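Local coordinates for protein Polyphosphate:AMP phosphotransferase (Meiothermus ruber H328, PDB 5O6M) that transfers phosphate from inorganic polyphosphate to AMP and ADP, forming ADP and ATP, and also accepts the mono- and diphosphates of other nucleosides, at residues 28-31 with 32-35; 128-131 with 132-136; 183-186 with 187-190; 242-245 with 246-250. The protein carries 1 engineered substitution. All coordinates share one frame; numbering follows the deposited sequence.

Interaction 1 (28-31 with 32-35). With PO4 (phosphate ion), chain B.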
loop_
_atom_site.group_PDB
_atom_site.type_symbol
_atom_site.label_atom_id
_atom_site.label_comp_id
_atom_site.label_asym_id
_atom_site.label_seq_id
_atom_site.Cartn_x
_atom_site.Cartn_y
_atom_site.Cartn_z
ATOM N N GLY D 28 1.648 37.453 27.973
ATOM C CA GLY D 28 2.648 37.594 26.936
ATOM C C GLY D 28 3.317 36.266 26.658
ATOM O O GLY D 28 2.810 35.217 27.068
ATOM N N LYS D 29 4.458 36.296 25.965
ATOM C CA LYS D 29 5.103 35.062 25.528
ATOM C C LYS D 29 5.325 34.102 26.693
ATOM O O LYS D 29 4.955 32.924 26.626
ATOM C CB LYS D 29 6.427 35.394 24.840
ATOM C CG LYS D 29 7.213 34.186 24.365
ATOM C CD LYS D 29 8.429 34.624 23.566
ATOM C CE LYS D 29 9.236 33.438 23.076
ATOM N NZ LYS D 29 10.367 33.874 22.210
ATOM N N GLN D 30 5.929 34.596 27.775
ATOM C CA GLN D 30 6.361 33.714 28.854
ATOM C C GLN D 30 5.183 33.046 29.555
ATOM O O GLN D 30 5.264 31.869 29.921
ATOM C CB GLN D 30 7.227 34.487 29.846
ATOM C CG GLN D 30 8.590 34.844 29.278
ATOM C CD GLN D 30 9.311 33.631 28.713
ATOM O OE1 GLN D 30 9.230 32.532 29.265
ATOM N NE2 GLN D 30 10.011 33.824 27.600
ATOM N N ALA D 31 4.091 33.781 29.774
ATOM C CA ALA D 31 2.925 33.164 30.399
ATOM C C ALA D 31 2.298 32.107 29.498
ATOM O O ALA D 31 1.738 31.123 29.995
ATOM C CB ALA D 31 1.895 34.234 30.763
ATOM N N ALA D 32 2.377 32.291 28.179
ATOM C CA ALA D 32 1.836 31.296 27.257
ATOM C C ALA D 32 2.663 30.017 27.276
ATOM O O ALA D 32 2.111 28.913 27.231
ATOM C CB ALA D 32 1.766 31.868 25.844
ATOM N N LEU D 33 3.991 30.149 27.322
ATOM C CA LEU D 33 4.853 28.972 27.366
ATOM C C LEU D 33 4.510 28.075 28.548
ATOM O O LEU D 33 4.527 26.843 28.428
ATOM C CB LEU D 33 6.319 29.399 27.418
ATOM C CG LEU D 33 6.850 30.104 26.167
ATOM C CD1 LEU D 33 8.351 30.335 26.276
ATOM C CD2 LEU D 33 6.510 29.316 24.902
ATOM N N GLU D 34 4.193 28.671 29.701
ATOM C CA GLU D 34 3.821 27.868 30.861
ATOM C C GLU D 34 2.500 27.151 30.629
ATOM O O GLU D 34 2.348 25.979 30.995
ATOM C CB GLU D 34 3.736 28.741 32.114
ATOM C CG GLU D 34 5.064 29.298 32.600
ATOM C CD GLU D 34 4.894 30.277 33.750
ATOM O OE1 GLU D 34 3.742 30.676 34.028
ATOM O OE2 GLU D 34 5.909 30.640 34.384
ATOM N N ALA D 35 1.523 27.847 30.040
ATOM C CA ALA D 35 0.253 27.204 29.717
ATOM C C ALA D 35 0.425 26.169 28.611
ATOM O O ALA D 35 -0.222 25.116 28.631
ATOM C CB ALA D 35 -0.782 28.256 29.321
HETATM P P PO4 B . 8.374 33.231 18.783
HETATM O O1 PO4 B . 8.746 34.455 19.590
HETATM O O2 PO4 B . 7.120 32.612 19.355
HETATM O O3 PO4 B . 9.503 32.228 18.840
HETATM O O4 PO4 B . 8.118 33.633 17.349
#

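Interaction 2 (128-131 with 132-136). With ATP (adenosine-5'-triphosphate), chain X; PO4 (phosphate ion), chain Z.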
loop_
_atom_site.group_PDB
_atom_site.type_symbol
_atom_site.label_atom_id
_atom_site.label_comp_id
_atom_site.label_asym_id
_atom_site.label_seq_id
_atom_site.Cartn_x
_atom_site.Cartn_y
_atom_site.Cartn_z
ATOM N N VAL D 128 -6.835 22.119 -4.593
ATOM C CA VAL D 128 -7.599 23.313 -4.936
ATOM C C VAL D 128 -6.797 24.536 -4.505
ATOM O O VAL D 128 -7.342 25.639 -4.375
ATOM C CB VAL D 128 -8.993 23.314 -4.285
ATOM C CG1 VAL D 128 -9.835 22.169 -4.833
ATOM C CG2 VAL D 128 -8.877 23.267 -2.769
ATOM N N LEU D 129 -5.498 24.349 -4.281
ATOM C CA LEU D 129 -4.619 25.455 -3.913
ATOM C C LEU D 129 -3.559 25.652 -4.988
ATOM O O LEU D 129 -3.786 26.375 -5.964
ATOM C CB LEU D 129 -3.968 25.204 -2.550
ATOM C CG LEU D 129 -4.905 25.206 -1.340
ATOM C CD1 LEU D 129 -4.180 24.692 -0.108
ATOM C CD2 LEU D 129 -5.448 26.609 -1.093
ATOM N N VAL D 130 -2.399 25.013 -4.826
ATOM C CA VAL D 130 -1.371 25.095 -5.859
ATOM C C VAL D 130 -1.934 24.640 -7.203
ATOM O O VAL D 130 -1.563 25.169 -8.257
ATOM C CB VAL D 130 -0.124 24.285 -5.454
ATOM C CG1 VAL D 130 -0.473 22.814 -5.267
ATOM C CG2 VAL D 130 0.972 24.452 -6.495
ATOM N N VAL D 131 -2.832 23.651 -7.189
ATOM C CA VAL D 131 -3.444 23.186 -8.431
ATOM C C VAL D 131 -4.267 24.301 -9.064
ATOM O O VAL D 131 -4.285 24.464 -10.290
ATOM C CB VAL D 131 -4.295 21.929 -8.169
ATOM C CG1 VAL D 131 -5.233 21.663 -9.347
ATOM C CG2 VAL D 131 -3.404 20.728 -7.908
ATOM N N ARG D 132 -4.969 25.082 -8.239
ATOM C CA ARG D 132 -5.746 26.208 -8.746
ATOM C C ARG D 132 -4.854 27.390 -9.117
ATOM O O ARG D 132 -4.994 27.967 -10.200
ATOM C CB ARG D 132 -6.791 26.622 -7.711
ATOM C CG ARG D 132 -7.173 28.096 -7.754
ATOM C CD ARG D 132 -8.381 28.361 -6.872
ATOM N NE ARG D 132 -8.574 29.784 -6.603
ATOM C CZ ARG D 132 -9.738 30.329 -6.263
ATOM N NH1 ARG D 132 -10.825 29.574 -6.166
ATOM N NH2 ARG D 132 -9.818 31.632 -6.027
ATOM N N VAL D 133 -3.930 27.761 -8.229
ATOM C CA VAL D 133 -3.126 28.962 -8.447
ATOM C C VAL D 133 -2.315 28.844 -9.731
ATOM O O VAL D 133 -2.172 29.815 -10.483
ATOM C CB VAL D 133 -2.221 29.231 -7.230
ATOM C CG1 VAL D 133 -1.127 30.221 -7.596
ATOM C CG2 VAL D 133 -3.048 29.747 -6.061
ATOM N N LYS D 134 -1.769 27.661 -9.998
ATOM C CA LYS D 134 -0.951 27.426 -11.179
ATOM C C LYS D 134 -1.720 26.729 -12.291
ATOM O O LYS D 134 -1.106 26.247 -13.249
ATOM C CB LYS D 134 0.296 26.621 -10.809
ATOM C CG LYS D 134 1.202 27.337 -9.829
ATOM C CD LYS D 134 2.462 26.537 -9.537
ATOM C CE LYS D 134 3.343 27.257 -8.522
ATOM N NZ LYS D 134 4.453 26.399 -8.024
ATOM N N ASN D 135 -3.044 26.645 -12.176
ATOM C CA ASN D 135 -3.886 26.031 -13.201
ATOM C C ASN D 135 -3.315 24.688 -13.652
ATOM O O ASN D 135 -3.114 24.435 -14.842
ATOM C CB ASN D 135 -4.069 26.971 -14.394
ATOM C CG ASN D 135 -4.663 28.307 -13.997
ATOM O OD1 ASN D 135 -3.998 29.342 -14.072
ATOM N ND2 ASN D 135 -5.921 28.291 -13.567
ATOM N N LEU D 136 -3.066 23.806 -12.681
ATOM C CA LEU D 136 -2.598 22.467 -13.017
ATOM C C LEU D 136 -3.704 21.628 -13.639
ATOM O O LEU D 136 -3.411 20.629 -14.303
ATOM C CB LEU D 136 -2.032 21.779 -11.776
ATOM C CG LEU D 136 -0.829 22.484 -11.143
ATOM C CD1 LEU D 136 -0.277 21.680 -9.975
ATOM C CD2 LEU D 136 0.254 22.743 -12.183
HETATM P PG ATP X . 7.237 21.646 2.663
HETATM O O1G ATP X . 5.934 20.959 2.972
HETATM O O2G ATP X . 7.045 23.063 2.130
HETATM O O3G ATP X . 8.183 21.697 3.871
HETATM P PB ATP X . 9.252 19.892 1.463
HETATM O O1B ATP X . 10.399 20.496 0.752
HETATM O O2B ATP X . 9.510 19.434 2.900
HETATM O O3B ATP X . 7.995 20.868 1.498
HETATM P PA ATP X . 7.281 18.147 0.098
HETATM O O1A ATP X . 6.465 17.579 1.191
HETATM O O2A ATP X . 7.616 17.150 -1.009
HETATM O O3A ATP X . 8.687 18.635 0.667
HETATM O "O5'" ATP X . 6.471 19.360 -0.657
HETATM C "C5'" ATP X . 6.876 19.784 -1.975
HETATM C "C4'" ATP X . 5.778 20.518 -2.710
HETATM O "O4'" ATP X . 4.695 19.630 -3.063
HETATM C "C3'" ATP X . 5.133 21.711 -1.986
HETATM O "O3'" ATP X . 5.523 22.921 -2.624
HETATM C "C2'" ATP X . 3.621 21.469 -2.156
HETATM O "O2'" ATP X . 2.898 22.645 -2.503
HETATM C "C1'" ATP X . 3.611 20.491 -3.323
HETATM N N9 ATP X . 2.381 19.722 -3.480
HETATM C C8 ATP X . 1.675 19.051 -2.517
HETATM N N7 ATP X . 0.540 18.545 -2.939
HETATM C C5 ATP X . 0.500 18.903 -4.277
HETATM C C6 ATP X . -0.455 18.685 -5.291
HETATM N N6 ATP X . -1.623 18.070 -5.093
HETATM N N1 ATP X . -0.180 19.166 -6.523
HETATM C C2 ATP X . 0.961 19.831 -6.716
HETATM N N3 ATP X . 1.925 20.113 -5.836
HETATM C C4 ATP X . 1.632 19.619 -4.629
HETATM P P PO4 Z . -13.634 32.525 -5.596
HETATM O O1 PO4 Z . -13.295 32.828 -4.155
HETATM O O2 PO4 Z . -12.529 33.024 -6.497
HETATM O O3 PO4 Z . -14.925 33.221 -5.955
HETATM O O4 PO4 Z . -13.796 31.034 -5.785
#

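Interaction 3 (183-186 with 187-190). With PO4 (phosphate ion), chain C.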
loop_
_atom_site.group_PDB
_atom_site.type_symbol
_atom_site.label_atom_id
_atom_site.label_comp_id
_atom_site.label_asym_id
_atom_site.label_seq_id
_atom_site.Cartn_x
_atom_site.Cartn_y
_atom_site.Cartn_z
ATOM N N LEU D 183 17.360 31.322 4.863
ATOM C CA LEU D 183 18.648 31.405 4.177
ATOM C C LEU D 183 19.782 31.704 5.150
ATOM O O LEU D 183 20.869 31.128 5.042
ATOM C CB LEU D 183 18.598 32.461 3.075
ATOM C CG LEU D 183 17.935 32.016 1.770
ATOM C CD1 LEU D 183 16.537 31.512 2.051
ATOM C CD2 LEU D 183 17.911 33.137 0.744
ATOM N N ASP D 184 19.555 32.605 6.101
ATOM C CA ASP D 184 20.593 33.034 7.036
ATOM C C ASP D 184 20.768 32.073 8.205
ATOM O O ASP D 184 20.900 32.501 9.354
ATOM C CB ASP D 184 20.281 34.444 7.537
ATOM C CG ASP D 184 20.010 35.420 6.412
ATOM O OD1 ASP D 184 20.309 35.087 5.238
ATOM O OD2 ASP D 184 19.494 36.522 6.697
ATOM N N ASN D 185 20.816 30.782 7.931
ATOM C CA ASN D 185 20.935 29.782 8.977
ATOM C C ASN D 185 21.406 28.481 8.346
ATOM O O ASN D 185 20.618 27.758 7.715
ATOM C CB ASN D 185 19.605 29.574 9.704
ATOM C CG ASN D 185 19.730 28.642 10.894
ATOM O OD1 ASN D 185 20.709 27.909 11.021
ATOM N ND2 ASN D 185 18.735 28.667 11.774
ATOM N N PRO D 186 22.694 28.164 8.481
ATOM C CA PRO D 186 23.227 26.958 7.831
ATOM C C PRO D 186 22.482 25.693 8.208
ATOM O O PRO D 186 22.526 24.717 7.449
ATOM C CB PRO D 186 24.688 26.918 8.307
ATOM C CG PRO D 186 24.706 27.747 9.563
ATOM C CD PRO D 186 23.687 28.822 9.342
ATOM N N GLU D 187 21.800 25.680 9.353
ATOM C CA GLU D 187 20.999 24.531 9.754
ATOM C C GLU D 187 19.613 24.525 9.120
ATOM O O GLU D 187 18.883 23.539 9.280
ATOM C CB GLU D 187 20.863 24.495 11.279
ATOM C CG GLU D 187 22.169 24.230 12.015
ATOM C CD GLU D 187 21.954 23.868 13.474
ATOM O OE1 GLU D 187 22.785 23.117 14.030
ATOM O OE2 GLU D 187 20.953 24.333 14.065
ATOM N N LYS D 188 19.236 25.587 8.399
ATOM C CA LYS D 188 17.934 25.658 7.753
ATOM C C LYS D 188 17.972 25.891 6.247
ATOM O O LYS D 188 16.926 25.758 5.603
ATOM C CB LYS D 188 17.078 26.765 8.391
ATOM C CG LYS D 188 16.711 26.527 9.846
ATOM C CD LYS D 188 15.759 27.611 10.334
ATOM C CE LYS D 188 15.411 27.446 11.806
ATOM N NZ LYS D 188 14.466 28.502 12.266
ATOM N N ARG D 189 19.126 26.231 5.661
ATOM C CA ARG D 189 19.156 26.472 4.219
ATOM C C ARG D 189 18.575 25.313 3.424
ATOM O O ARG D 189 18.001 25.529 2.351
ATOM C CB ARG D 189 20.572 26.768 3.720
ATOM C CG ARG D 189 21.058 28.178 3.986
ATOM C CD ARG D 189 22.430 28.396 3.359
ATOM N NE ARG D 189 22.878 29.780 3.474
ATOM C CZ ARG D 189 22.611 30.725 2.577
ATOM N NH1 ARG D 189 23.056 31.963 2.758
ATOM N NH2 ARG D 189 21.897 30.433 1.498
ATOM N N TRP D 190 18.712 24.081 3.918
ATOM C CA TRP D 190 18.202 22.946 3.158
ATOM C C TRP D 190 16.700 23.050 2.916
ATOM O O TRP D 190 16.199 22.466 1.950
ATOM C CB TRP D 190 18.514 21.633 3.881
ATOM C CG TRP D 190 17.793 21.498 5.181
ATOM C CD1 TRP D 190 18.153 22.031 6.383
ATOM C CD2 TRP D 190 16.561 20.800 5.403
ATOM N NE1 TRP D 190 17.228 21.698 7.344
ATOM C CE2 TRP D 190 16.240 20.944 6.767
ATOM C CE3 TRP D 190 15.702 20.062 4.578
ATOM C CZ2 TRP D 190 15.096 20.377 7.327
ATOM C CZ3 TRP D 190 14.565 19.502 5.136
ATOM C CH2 TRP D 190 14.274 19.661 6.499
HETATM P P PO4 C . 11.766 25.507 10.988
HETATM O O1 PO4 C . 11.620 25.822 12.456
HETATM O O2 PO4 C . 12.275 26.727 10.256
HETATM O O3 PO4 C . 12.753 24.371 10.832
HETATM O O4 PO4 C . 10.420 25.111 10.429
#

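Interaction 4 (242-245 with 246-250)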
loop_
_atom_site.group_PDB
_atom_site.type_symbol
_atom_site.label_atom_id
_atom_site.label_comp_id
_atom_site.label_asym_id
_atom_site.label_seq_id
_atom_site.Cartn_x
_atom_site.Cartn_y
_atom_site.Cartn_z
ATOM N N ILE D 242 -7.071 24.117 21.232
ATOM C CA ILE D 242 -8.163 23.580 20.430
ATOM C C ILE D 242 -8.080 22.061 20.373
ATOM O O ILE D 242 -9.084 21.363 20.557
ATOM C CB ILE D 242 -8.148 24.219 19.028
ATOM C CG1 ILE D 242 -8.475 25.715 19.137
ATOM C CG2 ILE D 242 -9.105 23.499 18.086
ATOM C CD1 ILE D 242 -8.119 26.530 17.916
ATOM N N LEU D 243 -6.878 21.523 20.158
ATOM C CA LEU D 243 -6.726 20.074 20.056
ATOM C C LEU D 243 -7.083 19.374 21.364
ATOM O O LEU D 243 -7.823 18.382 21.367
ATOM C CB LEU D 243 -5.299 19.718 19.637
ATOM C CG LEU D 243 -4.999 18.219 19.661
ATOM C CD1 LEU D 243 -5.975 17.470 18.770
ATOM C CD2 LEU D 243 -3.561 17.940 19.242
ATOM N N VAL D 244 -6.569 19.876 22.488
ATOM C CA VAL D 244 -6.779 19.197 23.767
ATOM C C VAL D 244 -8.261 19.147 24.115
ATOM O O VAL D 244 -8.794 18.092 24.481
ATOM C CB VAL D 244 -5.961 19.874 24.881
ATOM C CG1 VAL D 244 -6.504 19.471 26.245
ATOM C CG2 VAL D 244 -4.492 19.495 24.759
ATOM N N GLU D 245 -8.951 20.287 24.018
ATOM C CA GLU D 245 -10.365 20.321 24.385
ATOM C C GLU D 245 -11.177 19.360 23.526
ATOM O O GLU D 245 -11.992 18.584 24.042
ATOM C CB GLU D 245 -10.912 21.745 24.273
ATOM C CG GLU D 245 -12.421 21.829 24.474
ATOM C CD GLU D 245 -12.903 23.239 24.758
ATOM O OE1 GLU D 245 -12.122 24.027 25.333
ATOM O OE2 GLU D 245 -14.062 23.556 24.409
ATOM N N THR D 246 -10.966 19.398 22.207
ATOM C CA THR D 246 -11.614 18.436 21.320
ATOM C C THR D 246 -11.386 17.006 21.802
ATOM O O THR D 246 -12.313 16.188 21.820
ATOM C CB THR D 246 -11.106 18.617 19.889
ATOM O OG1 THR D 246 -11.309 19.976 19.482
ATOM C CG2 THR D 246 -11.857 17.696 18.938
ATOM N N LEU D 247 -10.147 16.681 22.180
ATOM C CA LEU D 247 -9.861 15.340 22.686
ATOM C C LEU D 247 -10.592 15.074 23.999
ATOM O O LEU D 247 -11.104 13.969 24.216
ATOM C CB LEU D 247 -8.351 15.155 22.850
ATOM C CG LEU D 247 -7.576 15.107 21.532
ATOM C CD1 LEU D 247 -6.082 15.010 21.763
ATOM C CD2 LEU D 247 -8.058 13.932 20.689
ATOM N N GLU D 248 -10.654 16.075 24.887
ATOM C CA GLU D 248 -11.417 15.918 26.124
ATOM C C GLU D 248 -12.880 15.613 25.834
ATOM O O GLU D 248 -13.507 14.801 26.528
ATOM C CB GLU D 248 -11.308 17.180 26.982
ATOM C CG GLU D 248 -9.909 17.520 27.457
ATOM C CD GLU D 248 -9.661 17.089 28.893
ATOM O OE1 GLU D 248 -10.331 16.138 29.356
ATOM O OE2 GLU D 248 -8.800 17.705 29.557
ATOM N N GLY D 249 -13.444 16.264 24.815
ATOM C CA GLY D 249 -14.837 16.056 24.468
ATOM C C GLY D 249 -15.174 14.638 24.059
ATOM O O GLY D 249 -16.349 14.261 24.079
ATOM N N LEU D 250 -14.174 13.835 23.698
ATOM C CA LEU D 250 -14.469 12.475 23.263
ATOM C C LEU D 250 -14.808 11.544 24.419
ATOM O O LEU D 250 -15.382 10.474 24.185
ATOM C CB LEU D 250 -13.295 11.898 22.466
ATOM C CG LEU D 250 -12.927 12.592 21.150
ATOM C CD1 LEU D 250 -11.674 11.964 20.549
ATOM C CD2 LEU D 250 -14.083 12.549 20.151
#

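Interaction 1 (28-31 with 32-35)
Gly-28 and Ala-32 make the first hydrogen bond of a helix: the amide N of Ala-32 reaches the carbonyl O of Gly-28 at 3.2 Å, which fits Gly-28 as N-cap, its own phi and psi lying outside the helical region. One residue on, Leu-33 N bonds to Lys-29 O at 3.0 Å, the C=O...N angle of 163° showing that the carbonyl is met almost head-on. The next rung is slacker. Glu-34 N lies 3.4 Å from Gln-30 O, a weak bond, whereas Ala-35 N to Ala-31 O is somewhat shorter at 3.3 Å. All four carbonyls of 28-31 therefore have an i+4 amide as donor.

Among the side chains, Leu-33 offers apolar carbon to its neighbours: its CG rests on Lys-29 O at 3.4 Å, and its CD1 meets the amide end of Gln-30, with OE1 3.8 Å away. Gln-30 can bring that end back toward Leu-33 because its chain folds at the second torsion (chi2 -52°). Lys-29 does the reverse. Fully extended, with chi1 179°, it runs away from the helix, and its NZ donates to O1 of a bound phosphate ion at 3.1 Å. That ion, probably from the crystallisation liquor, takes a further hydrogen bond from the backbone N of Trp-233, so the lysine ammonium and a helix-start amide share one anion.

This first turn of helix 29-53 lies at the surface of the P-loop-type domain. Lys-29 and Ala-32 lean on Trp-233 and Ala-35 on Trp-237, both of helix 232-249, while Phe-25 touches Ala-31, Ala-32 and Ala-35 from the preceding loop.

Interaction 2 (128-131 with 132-136)
Val-131 lays its CG2 methyl against CD1 of Leu-136, 3.9 Å apart, the two side chains crossing at about a right angle. The same CG2 stands 3.8 Å from N1 of the ATP adenine, and Leu-136 CD1 is 3.9 Å from adenine C2, so both branches share their apolar surface with the base. Val-130 adds a third methyl. Its chi1 of 61° wedges CG1 between the backbone N and the carbonyl carbon, and from there CG1 approaches adenine C2 at 3.6 Å. The other methyl, CG2, borders the aliphatic part of Lys-134, whose NZ continues to a salt bridge with Asp-199. Val-130, Val-131 and Leu-136 belong to the ATP pocket, in which Lys-70 and Arg-122 hydrogen-bond the nucleotide.

What brings Leu-136 back over Val-131 is a Schellman motif closing the short helix 130-133. Leu-136 N donates to Val-131 O at 2.8 Å, in the carbonyl plane, and Asn-135 N donates to Arg-132 O, with Asn-135 as C-prime residue at positive phi (47°). At the other end Leu-129 is the N-cap, and its O receives Val-133 N in a nearly straight bond of 2.7 Å.

Arg-132 leaves the pocket side altogether. Its extended chain passes Val-128 O and presents the guanidinium edge to a bound phosphate ion, probably from the crystallisation liquor, NH2 bonding O2 at 3.1 Å while NH1 makes a weaker bond to O4. Were Arg-132 an alanine, the phosphate would probably lose both guanidinium bonds and the Tyr-146 hydroxyl its weak partner NH1. Val-130 and Val-133 also touch Tyr-206 of helix 203-217.

Interaction 3 (183-186 with 187-190)
Asn-185 turns its side chain onto the chain ahead of it, OD1 accepting the amide N of Glu-187 at 3.0 Å. This i to i+2 bond is an Asx turn, here across Pro-186, and it coincides with a backbone turn in which Asn-185 O takes both Lys-188 N at 2.7 Å and Arg-189 N at 3.0 Å. With chi1 of Asn-185 at -174°, CG lies next to the carbonyl carbon, and a chi2 of -17° then aims OD1 along the chain at Glu-187 N. Neither fit is perfect, since Glu-187 N lies above the plane of the side-chain carbonyl and Lys-188 N above that of the backbone one.

The amide nitrogen of the same residue borders Lys-188. ND2 is 3.5 Å from CD of that lysine, whose extended chain crosses it obliquely on the way outward. Two anions then meet the lysine NZ, Glu-181 in a salt bridge and a bound phosphate in a weak bond; Asn-185 ND2 makes a weak bond to Glu-181 as well. Before the Asx turn, Asp-184 is the centre of an inverse gamma turn that leads out of helix 172-183. Packing across the subunit boundary comes from the second subunit, where Ile-264 meets Leu-183 and Tyr-254 meets Glu-187.

Arg-189 folds back over the start of this loop. Its chain is extended as far as NE, then chi4 of -89° swings the guanidinium round. Leu-183 O lies over one face of the group, 3.0 Å from Arg-189 CZ and not as a hydrogen-bond acceptor, with Leu-183 C 3.9 Å above the guanidinium plane, over its centre.

Interaction 4 (242-245 with 246-250)
With chi1 at -55°, Thr-246 holds OG1 beside its own backbone N and opposite its carbonyl carbon, and this rotation sends the hydroxyl back along the helix to Ile-242 O. OG1 donates to that oxygen at 2.8 Å, while Thr-246 N donates to it at 3.2 Å; the two donors approach from opposite faces of the carbonyl plane, so one oxygen is gripped twice. Swapping Thr-246 for a valine would probably cost Ile-242 O its hydroxyl donor, so that of these two bonds the amide one remains.

Leu-243 takes a different rotamer, chi1 173°, which carries its CD1 forward to CD1 of Leu-247 at 3.9 Å, the side chains crossing at a slant. Beneath this apolar pair runs the ordinary i+4 ladder: Leu-247 N meets Leu-243 O at 3.0 Å, and Glu-248 N meets Val-244 O at 2.8 Å. Val-244 and Glu-248 lie alongside each other, pointing the same way, with CG of the glutamate 4.1 Å from CG1 of the valine. The bend at the second torsion of Glu-248 (chi2 -100°) sets the carboxylate where OE2 forms a salt bridge with Arg-42.

The helix 232-249 is thus sandwiched: Leu-243, Val-244 and Leu-247 face helix 29-53 at Leu-43 and Leu-46, whereas Ile-242 lies against strands 161-169 and 224-228 of the parallel sheet and Thr-246 against strand 161-169.

Interactions 1 and 4 sit on two helices that pack on one another, 29-53 and 232-249, with centres about 20 Å apart and nearest atoms about 8 Å apart. Interaction 2 lies across the chain's centre from both, 38 Å and 33 Å away between centres, and it alone of the four supplies residues to the ATP pocket, at the adenine. Interaction 3 is 28 Å from interaction 2 by centres, yet its Lys-188 side chain comes within about 11 Å of the nucleotide. Interactions 1, 2 and 3 each bond a phosphate ion through a lysine or arginine, weakly in interaction 3, and these ions probably come from the crystallisation liquor.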